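Local coordinates for fiber protein (Human adenovirus 21, PDB 3L88) that forms the receptor-binding knob of the adenovirus fiber, a trimeric capsid protein that attaches the virus to host cells through CD46, at residues I24-L37 / Y49-M62. Residues are numbered along the deposited sequence; the frame is centred on the assembly and turned at random.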
# COMPACT_ATOMS: atom_id res chain seq x y z
N ILE C 24 -22.01 0.94 -12.89
CA ILE C 24 -21.16 -0.15 -13.32
C ILE C 24 -21.57 -0.67 -14.70
O ILE C 24 -20.73 -0.83 -15.58
CB ILE C 24 -21.19 -1.30 -12.30
CG1 ILE C 24 -20.52 -0.86 -10.99
CG2 ILE C 24 -20.55 -2.56 -12.88
CD1 ILE C 24 -20.89 -1.71 -9.79
N VAL C 25 -22.86 -0.93 -14.87
CA VAL C 25 -23.39 -1.36 -16.16
C VAL C 25 -23.71 -0.15 -17.03
O VAL C 25 -24.65 0.58 -16.75
CB VAL C 25 -24.66 -2.22 -16.00
CG1 VAL C 25 -25.29 -2.51 -17.36
CG2 VAL C 25 -24.32 -3.51 -15.27
N GLU C 26 -22.92 0.04 -18.08
CA GLU C 26 -22.98 1.25 -18.89
C GLU C 26 -24.40 1.79 -19.10
O GLU C 26 -24.67 2.95 -18.81
CB GLU C 26 -22.31 1.02 -20.25
CG GLU C 26 -21.58 2.23 -20.79
CD GLU C 26 -20.33 2.55 -20.00
OE1 GLU C 26 -19.62 1.60 -19.60
OE2 GLU C 26 -20.06 3.75 -19.77
N ASN C 27 -25.29 0.94 -19.59
CA ASN C 27 -26.57 1.40 -20.13
C ASN C 27 -27.75 1.26 -19.17
O ASN C 27 -28.89 1.10 -19.59
CB ASN C 27 -26.88 0.69 -21.45
CG ASN C 27 -27.46 -0.71 -21.25
OD1 ASN C 27 -28.01 -1.30 -22.18
ND2 ASN C 27 -27.34 -1.23 -20.04
N THR C 28 -27.45 1.32 -17.88
CA THR C 28 -28.45 1.21 -16.82
C THR C 28 -29.17 2.55 -16.61
O THR C 28 -28.62 3.61 -16.90
CB THR C 28 -27.78 0.80 -15.51
OG1 THR C 28 -28.76 0.74 -14.46
CG2 THR C 28 -26.71 1.80 -15.13
N ASP C 29 -30.40 2.49 -16.11
CA ASP C 29 -31.16 3.69 -15.81
C ASP C 29 -30.82 4.22 -14.42
O ASP C 29 -30.84 5.43 -14.19
CB ASP C 29 -32.66 3.43 -15.92
N THR C 30 -30.50 3.32 -13.50
CA THR C 30 -30.27 3.68 -12.11
C THR C 30 -28.83 3.42 -11.69
O THR C 30 -28.19 2.48 -12.16
CB THR C 30 -31.19 2.90 -11.16
OG1 THR C 30 -32.40 2.57 -11.84
CG2 THR C 30 -31.50 3.72 -9.93
N ASN C 31 -28.32 4.25 -10.78
CA ASN C 31 -27.03 4.00 -10.14
C ASN C 31 -27.02 2.63 -9.48
O ASN C 31 -27.91 2.31 -8.69
CB ASN C 31 -26.71 5.08 -9.11
CG ASN C 31 -26.59 6.46 -9.73
OD1 ASN C 31 -26.59 6.61 -10.95
ND2 ASN C 31 -26.49 7.49 -8.88
N ASP C 32 -26.04 1.81 -9.83
CA ASP C 32 -26.06 0.41 -9.43
C ASP C 32 -24.83 0.04 -8.59
O ASP C 32 -24.55 -1.14 -8.36
CB ASP C 32 -26.18 -0.50 -10.66
CG ASP C 32 -25.08 -0.27 -11.67
OD1 ASP C 32 -24.14 0.49 -11.38
OD2 ASP C 32 -25.15 -0.88 -12.76
N GLY C 33 -24.13 1.05 -8.09
CA GLY C 33 -22.99 0.81 -7.23
C GLY C 33 -22.71 1.98 -6.31
O GLY C 33 -23.00 3.13 -6.64
N LYS C 34 -22.16 1.67 -5.13
CA LYS C 34 -21.71 2.69 -4.20
C LYS C 34 -20.19 2.72 -4.18
O LYS C 34 -19.55 1.79 -3.68
CB LYS C 34 -22.22 2.40 -2.79
CG LYS C 34 -23.73 2.39 -2.65
CD LYS C 34 -24.15 1.74 -1.33
CE LYS C 34 -25.61 1.99 -1.01
NZ LYS C 34 -26.00 1.37 0.28
N LEU C 35 -19.62 3.77 -4.75
CA LEU C 35 -18.17 3.94 -4.79
C LEU C 35 -17.70 4.81 -3.62
O LEU C 35 -18.14 5.95 -3.47
CB LEU C 35 -17.74 4.57 -6.11
CG LEU C 35 -16.24 4.88 -6.23
CD1 LEU C 35 -15.43 3.60 -6.39
CD2 LEU C 35 -15.97 5.85 -7.38
N THR C 36 -16.81 4.27 -2.81
CA THR C 36 -16.15 5.05 -1.77
C THR C 36 -14.75 5.42 -2.22
O THR C 36 -13.91 4.56 -2.45
CB THR C 36 -16.09 4.29 -0.43
OG1 THR C 36 -17.42 4.05 0.05
CG2 THR C 36 -15.34 5.12 0.61
N LEU C 37 -14.51 6.72 -2.36
CA LEU C 37 -13.22 7.20 -2.83
C LEU C 37 -12.76 8.38 -1.99
O LEU C 37 -13.48 9.36 -1.83
CB LEU C 37 -13.31 7.61 -4.31
CG LEU C 37 -12.05 8.24 -4.90
CD1 LEU C 37 -10.94 7.21 -5.01
CD2 LEU C 37 -12.34 8.86 -6.25
N TYR C 49 -7.74 6.05 -1.41
CA TYR C 49 -8.45 4.95 -0.78
C TYR C 49 -9.71 4.71 -1.59
O TYR C 49 -10.51 5.63 -1.80
CB TYR C 49 -8.80 5.34 0.67
CG TYR C 49 -9.68 4.36 1.41
CD1 TYR C 49 -11.03 4.21 1.09
CD2 TYR C 49 -9.19 3.65 2.51
CE1 TYR C 49 -11.84 3.34 1.80
CE2 TYR C 49 -10.00 2.78 3.22
CZ TYR C 49 -11.32 2.63 2.86
OH TYR C 49 -12.12 1.76 3.56
N VAL C 50 -9.88 3.49 -2.08
CA VAL C 50 -11.01 3.18 -2.94
C VAL C 50 -11.61 1.81 -2.63
O VAL C 50 -10.89 0.81 -2.52
CB VAL C 50 -10.63 3.27 -4.44
CG1 VAL C 50 -9.66 2.16 -4.83
CG2 VAL C 50 -11.87 3.24 -5.32
N SER C 51 -12.93 1.76 -2.50
CA SER C 51 -13.65 0.50 -2.39
C SER C 51 -15.05 0.60 -3.00
O SER C 51 -15.64 1.68 -3.04
CB SER C 51 -13.74 0.05 -0.92
OG SER C 51 -14.62 0.88 -0.18
N LEU C 52 -15.59 -0.54 -3.42
CA LEU C 52 -16.84 -0.57 -4.16
C LEU C 52 -17.85 -1.54 -3.56
O LEU C 52 -17.51 -2.67 -3.19
CB LEU C 52 -16.56 -0.93 -5.63
CG LEU C 52 -17.73 -0.99 -6.61
CD1 LEU C 52 -18.34 0.39 -6.83
CD2 LEU C 52 -17.27 -1.59 -7.93
N VAL C 53 -19.11 -1.11 -3.47
CA VAL C 53 -20.21 -1.99 -3.09
C VAL C 53 -21.29 -2.01 -4.16
O VAL C 53 -21.75 -0.96 -4.60
CB VAL C 53 -20.84 -1.55 -1.75
CG1 VAL C 53 -21.98 -2.48 -1.37
CG2 VAL C 53 -19.78 -1.51 -0.66
N GLY C 54 -21.70 -3.21 -4.59
CA GLY C 54 -22.71 -3.36 -5.63
C GLY C 54 -24.12 -3.20 -5.11
O GLY C 54 -24.42 -3.58 -3.97
N VAL C 55 -25.00 -2.63 -5.92
CA VAL C 55 -26.37 -2.35 -5.49
C VAL C 55 -27.42 -3.17 -6.25
O VAL C 55 -28.27 -3.81 -5.65
CB VAL C 55 -26.72 -0.86 -5.60
CG1 VAL C 55 -28.19 -0.63 -5.34
CG2 VAL C 55 -25.87 -0.05 -4.64
N SER C 56 -27.36 -3.13 -7.58
CA SER C 56 -28.36 -3.79 -8.41
C SER C 56 -28.14 -5.29 -8.44
O SER C 56 -27.05 -5.78 -8.15
CB SER C 56 -28.34 -3.22 -9.83
OG SER C 56 -27.33 -3.84 -10.61
N ASP C 57 -29.18 -6.02 -8.81
CA ASP C 57 -29.11 -7.47 -8.95
C ASP C 57 -28.09 -7.90 -10.00
O ASP C 57 -27.41 -8.91 -9.85
CB ASP C 57 -30.48 -8.05 -9.30
CG ASP C 57 -31.40 -8.16 -8.09
OD1 ASP C 57 -31.02 -7.66 -7.01
OD2 ASP C 57 -32.49 -8.75 -8.22
N THR C 58 -28.00 -7.13 -11.08
CA THR C 58 -27.08 -7.46 -12.17
C THR C 58 -25.63 -7.40 -11.68
O THR C 58 -24.85 -8.32 -11.93
CB THR C 58 -27.25 -6.50 -13.36
OG1 THR C 58 -28.64 -6.38 -13.67
CG2 THR C 58 -26.51 -7.03 -14.57
N VAL C 59 -25.29 -6.32 -10.99
CA VAL C 59 -23.96 -6.17 -10.41
C VAL C 59 -23.68 -7.31 -9.44
O VAL C 59 -22.63 -7.95 -9.50
CB VAL C 59 -23.81 -4.81 -9.69
CG1 VAL C 59 -22.53 -4.77 -8.89
CG2 VAL C 59 -23.85 -3.67 -10.69
N ASN C 60 -24.65 -7.61 -8.59
CA ASN C 60 -24.47 -8.60 -7.53
C ASN C 60 -24.63 -10.04 -8.01
O ASN C 60 -24.68 -10.97 -7.21
CB ASN C 60 -25.41 -8.30 -6.36
CG ASN C 60 -25.06 -7.01 -5.64
OD1 ASN C 60 -23.90 -6.63 -5.56
ND2 ASN C 60 -26.08 -6.33 -5.12
N GLN C 61 -24.67 -10.22 -9.33
CA GLN C 61 -24.62 -11.56 -9.92
C GLN C 61 -23.40 -11.75 -10.81
O GLN C 61 -23.18 -12.83 -11.35
CB GLN C 61 -25.90 -11.85 -10.70
CG GLN C 61 -27.07 -12.24 -9.83
CD GLN C 61 -28.36 -12.38 -10.61
OE1 GLN C 61 -28.77 -11.46 -11.32
NE2 GLN C 61 -29.02 -13.52 -10.47
N MET C 62 -22.60 -10.69 -10.94
CA MET C 62 -21.42 -10.74 -11.80
C MET C 62 -20.43 -11.80 -11.33
O MET C 62 -19.82 -12.49 -12.14
CB MET C 62 -20.74 -9.37 -11.87
CG MET C 62 -21.57 -8.32 -12.60
SD MET C 62 -20.69 -6.78 -12.87
CE MET C 62 -19.51 -7.29 -14.13
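Thr36 CG2 meets the ring of Tyr49 obliquely, 4.1 Å from Tyr49 CE1, while Tyr49 OH bonds to Tyr118 OH of the second subunit. The other flat group is the carboxylate of Asp32, just before strand 33-37: Val59 CG2 lies over one of its faces, 3.7 Å from both CG and OD2 of Asp32. Its two oxygens, each through its syn lone pair, receive the backbone N-H groups of Ile24 and Val25, a pincer that fixes the carboxylate's rotation; chi1 of 57°, with CG between backbone N and carbonyl carbon, turns it toward the 24-25 backbone. Ile24 CD1 lies against Val59 CG1 at 3.6 Å, the two side chains crossing at about a right angle. Strands 33-37 and 49-54 pair antiparallel at 166°. Lys34 with Val53 and Thr36 with Ser51 are the hydrogen-bonded pairs, and Lys34 N gives Val53 O a nearly straight bond of 2.7 Å. One further backbone bond, Val55 N to Asp32 O, follows past the paired strands, its donor above the carbonyl plane. Leu35, Leu37, Val50 and Leu52 form the buried face, where Leu35 CD1 lies 3.7 Å from Val50 CG2; strands 67-76 and 165-174 pack against it. On the other side of strand 33-42, Asp32 and Gly33 face Cys22 in a classic bulge. The paired strands are the arms of a beta hairpin, flanked by contacting loops, in the antiparallel beta sandwich of the adenovirus fiber knob.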